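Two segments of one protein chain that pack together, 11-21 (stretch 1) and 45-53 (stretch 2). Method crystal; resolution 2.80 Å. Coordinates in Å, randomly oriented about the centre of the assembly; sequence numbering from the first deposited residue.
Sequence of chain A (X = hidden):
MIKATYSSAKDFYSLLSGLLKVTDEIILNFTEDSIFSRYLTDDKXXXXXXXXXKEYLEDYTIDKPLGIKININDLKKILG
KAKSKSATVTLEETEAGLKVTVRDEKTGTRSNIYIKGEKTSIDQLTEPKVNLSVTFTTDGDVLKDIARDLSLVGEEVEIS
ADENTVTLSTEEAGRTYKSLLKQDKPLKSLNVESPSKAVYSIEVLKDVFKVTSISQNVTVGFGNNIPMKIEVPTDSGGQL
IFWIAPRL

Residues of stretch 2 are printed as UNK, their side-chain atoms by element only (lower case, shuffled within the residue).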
# COMPACT_ATOMS: atom_id res chain seq x y z
N ASP A 11 -0.67 5.12 -27.95
CA ASP A 11 0.29 5.87 -28.75
C ASP A 11 -0.07 7.35 -28.84
O ASP A 11 0.80 8.22 -28.73
CB ASP A 11 0.42 5.27 -30.16
CG ASP A 11 1.12 3.92 -30.15
OD1 ASP A 11 1.83 3.63 -29.16
OD2 ASP A 11 0.97 3.16 -31.13
N PHE A 12 -1.36 7.63 -29.01
CA PHE A 12 -1.86 9.00 -29.03
C PHE A 12 -1.45 9.73 -27.75
O PHE A 12 -1.02 10.88 -27.78
CB PHE A 12 -3.38 9.00 -29.17
CG PHE A 12 -3.94 10.28 -29.73
CD1 PHE A 12 -4.81 10.26 -30.80
CD2 PHE A 12 -3.61 11.50 -29.17
CE1 PHE A 12 -5.34 11.43 -31.31
CE2 PHE A 12 -4.13 12.68 -29.68
CZ PHE A 12 -5.00 12.64 -30.75
N TYR A 13 -1.59 9.04 -26.62
CA TYR A 13 -1.26 9.62 -25.32
C TYR A 13 0.24 9.87 -25.16
O TYR A 13 0.65 10.88 -24.59
CB TYR A 13 -1.77 8.72 -24.18
CG TYR A 13 -1.38 9.20 -22.80
CD1 TYR A 13 -0.28 8.68 -22.15
CD2 TYR A 13 -2.13 10.17 -22.15
CE1 TYR A 13 0.08 9.11 -20.88
CE2 TYR A 13 -1.79 10.61 -20.89
CZ TYR A 13 -0.68 10.08 -20.26
OH TYR A 13 -0.33 10.52 -19.00
N SER A 14 1.05 8.94 -25.67
CA SER A 14 2.50 9.08 -25.60
C SER A 14 2.95 10.33 -26.36
O SER A 14 3.81 11.07 -25.89
CB SER A 14 3.20 7.84 -26.16
OG SER A 14 3.13 6.76 -25.25
N LEU A 15 2.35 10.55 -27.52
CA LEU A 15 2.66 11.72 -28.33
C LEU A 15 2.38 13.01 -27.57
O LEU A 15 3.25 13.87 -27.45
CB LEU A 15 1.87 11.69 -29.64
CG LEU A 15 2.11 10.44 -30.49
CD1 LEU A 15 1.14 10.38 -31.67
CD2 LEU A 15 3.55 10.39 -30.97
N LEU A 16 1.16 13.13 -27.04
CA LEU A 16 0.76 14.33 -26.32
C LEU A 16 1.62 14.59 -25.09
O LEU A 16 1.88 15.74 -24.73
CB LEU A 16 -0.72 14.25 -25.92
CG LEU A 16 -1.73 14.19 -27.06
CD1 LEU A 16 -3.14 14.04 -26.52
CD2 LEU A 16 -1.62 15.43 -27.94
N SER A 17 2.08 13.52 -24.45
CA SER A 17 2.90 13.65 -23.25
C SER A 17 4.32 14.07 -23.61
O SER A 17 5.13 14.37 -22.73
CB SER A 17 2.93 12.34 -22.47
OG SER A 17 3.67 11.35 -23.16
N GLY A 18 4.61 14.09 -24.91
CA GLY A 18 5.93 14.45 -25.38
C GLY A 18 6.04 15.91 -25.77
O GLY A 18 7.13 16.40 -26.08
N LEU A 19 4.92 16.61 -25.75
CA LEU A 19 4.90 18.03 -26.08
C LEU A 19 5.60 18.85 -25.00
O LEU A 19 5.02 19.14 -23.96
CB LEU A 19 3.47 18.52 -26.28
CG LEU A 19 2.66 17.78 -27.35
CD1 LEU A 19 1.28 18.40 -27.52
CD2 LEU A 19 3.40 17.77 -28.68
N LEU A 20 6.86 19.21 -25.26
CA LEU A 20 7.68 19.93 -24.28
C LEU A 20 7.23 21.37 -24.08
O LEU A 20 6.98 22.11 -25.04
CB LEU A 20 9.15 19.91 -24.70
CG LEU A 20 9.86 18.55 -24.66
CD1 LEU A 20 11.22 18.65 -25.32
CD2 LEU A 20 9.99 18.06 -23.22
N LYS A 21 7.12 21.78 -22.82
CA LYS A 21 6.75 23.14 -22.47
C LYS A 21 5.41 23.55 -23.08
O LYS A 21 5.12 24.74 -23.22
CB LYS A 21 7.84 24.13 -22.89
CG LYS A 21 9.16 23.96 -22.16
CD LYS A 21 10.20 24.95 -22.67
CE LYS A 21 11.53 24.79 -21.96
NZ LYS A 21 11.43 25.08 -20.50
N UNK A 45 13.57 28.49 -30.06
CA UNK A 45 14.67 27.57 -30.36
C UNK A 45 14.16 26.18 -30.71
O UNK A 45 14.75 25.48 -31.54
c UNK A 45 16.75 26.46 -29.50
c UNK A 45 16.26 28.83 -28.89
c UNK A 45 15.66 27.47 -29.19
N UNK A 46 13.05 25.78 -30.10
CA UNK A 46 12.51 24.44 -30.29
C UNK A 46 11.10 24.47 -30.87
O UNK A 46 10.21 25.13 -30.32
c UNK A 46 11.87 22.28 -29.00
c UNK A 46 12.70 21.33 -29.85
c UNK A 46 11.71 21.74 -27.60
c UNK A 46 12.50 23.67 -28.97
N UNK A 47 10.90 23.77 -31.98
CA UNK A 47 9.57 23.63 -32.56
C UNK A 47 9.04 22.22 -32.35
O UNK A 47 9.60 21.25 -32.88
c UNK A 47 8.29 23.64 -34.77
c UNK A 47 8.53 25.91 -36.33
s UNK A 47 8.29 24.14 -36.50
c UNK A 47 9.60 23.95 -34.06
N UNK A 48 7.96 22.10 -31.59
CA UNK A 48 7.36 20.80 -31.34
C UNK A 48 6.22 20.54 -32.33
O UNK A 48 5.31 21.36 -32.47
c UNK A 48 7.93 21.00 -28.91
c UNK A 48 6.83 20.68 -29.90
c UNK A 48 6.28 19.29 -29.66
N UNK A 49 6.28 19.40 -33.01
CA UNK A 49 5.25 19.03 -33.97
C UNK A 49 4.64 17.68 -33.64
O UNK A 49 5.35 16.69 -33.43
c UNK A 49 5.81 18.99 -35.41
c UNK A 49 6.82 20.41 -37.25
c UNK A 49 6.25 20.38 -35.85
c UNK A 49 4.76 18.45 -36.36
N UNK A 50 3.31 17.64 -33.61
CA UNK A 50 2.57 16.40 -33.48
C UNK A 50 1.82 16.18 -34.78
O UNK A 50 1.06 17.04 -35.21
c UNK A 50 0.69 14.17 -32.13
c UNK A 50 1.59 16.50 -32.30
c UNK A 50 -1.86 15.04 -32.71
c UNK A 50 -0.35 13.27 -32.18
c UNK A 50 0.46 15.52 -32.37
c UNK A 50 -0.82 15.94 -32.65
c UNK A 50 -1.63 13.70 -32.47
N UNK A 51 2.05 15.04 -35.43
CA UNK A 51 1.46 14.80 -36.74
C UNK A 51 1.01 13.36 -36.98
O UNK A 51 1.76 12.41 -36.74
c UNK A 51 4.22 15.37 -40.24
c UNK A 51 2.73 15.66 -40.31
c UNK A 51 2.42 15.24 -37.85
n UNK A 51 5.00 16.21 -41.19
c UNK A 51 1.96 14.89 -39.25
N UNK A 52 -0.22 13.20 -37.45
CA UNK A 52 -0.75 11.90 -37.84
C UNK A 52 -1.17 11.91 -39.31
O UNK A 52 -2.22 12.46 -39.66
c UNK A 52 -1.96 11.50 -36.99
c UNK A 52 -1.62 11.55 -35.50
c UNK A 52 -2.74 11.06 -34.61
c UNK A 52 -2.45 10.11 -37.38
N UNK A 53 -0.34 11.32 -40.18
CA UNK A 53 -0.66 11.23 -41.61
C UNK A 53 -2.03 10.62 -41.84
O UNK A 53 -2.47 9.79 -41.04
c UNK A 53 0.95 10.69 -39.86
c UNK A 53 1.57 10.48 -41.21
c UNK A 53 0.43 10.31 -42.15

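Position 45 carries three carbons, one bearing the other two, so it branches at CB; its side chain is out of reach of stretch 1. This is V45, just ahead of the strand.

Position 46 has four carbons, forked at the second, with CA to CB pointing toward stretch 1. The fork beyond CB makes it leucine, L46, and its CD2 lies 3.9 Å from CD1 of L20, an apolar contact at the loop end of the interface.

At position 47 the unbranched run of two carbons, a sulfur and a carbon is unmistakable: M47. It is out of reach of stretch 1, as strand alternation predicts.

Position 48 returns to the near side with three carbons forked at CB. That is V48, a short, broad side chain where the backbones come close: its CA is 6.4 Å from the CA of L19. CG1 of V48 meets CD2 of L19 at 3.4 Å, and CG2 of V48 sits 4.1 Å from O of L20.

Position 49 shows four carbons forked at the first, one arm two carbons long, which spells isoleucine. I49 points away and contributes essentially nothing here.

Position 50 has one carbon leading to a six-carbon ring with no heteroatom: F50. It points toward stretch 1 and has more area covered than any other residue in either stretch. CD1 of L15 approaches the ring at its edge, 3.3 Å from CE1 of F50, while CD2 of L19 lies 4.2 Å from CB of F50. CZ of F50 sits over one face of the F12 ring, 3.9 Å from CE2 of F12; the two planes are inclined at 43°, an oblique pair.

Position 51 is four carbons in a row ending in nitrogen, hence K51. It points away, and its NZ is hydrogen-bonded elsewhere in the structure.

Position 52 again has four carbons forked at the first, with one two-carbon arm, and points toward the helix. I52 places CD1 4.2 Å from CE1 of F12.

Position 53 has three carbons closing a ring onto the backbone N. P53 makes no contact with stretch 1.

The rule is alternation: 46, 48, 50 and 52 supply the face that packs on stretch 1. The strand runs nearly antiparallel to the helix, at 161°, so ascending strand positions meet L20, L19, L15 and F12 in descending order. No hydrogen bond crosses between the stretches; side-chain packing holds the contact, with F50 contributing the largest covered area and touching F12, L15 and L19.

Stretch 2 (45-53) VLMVIFKIP
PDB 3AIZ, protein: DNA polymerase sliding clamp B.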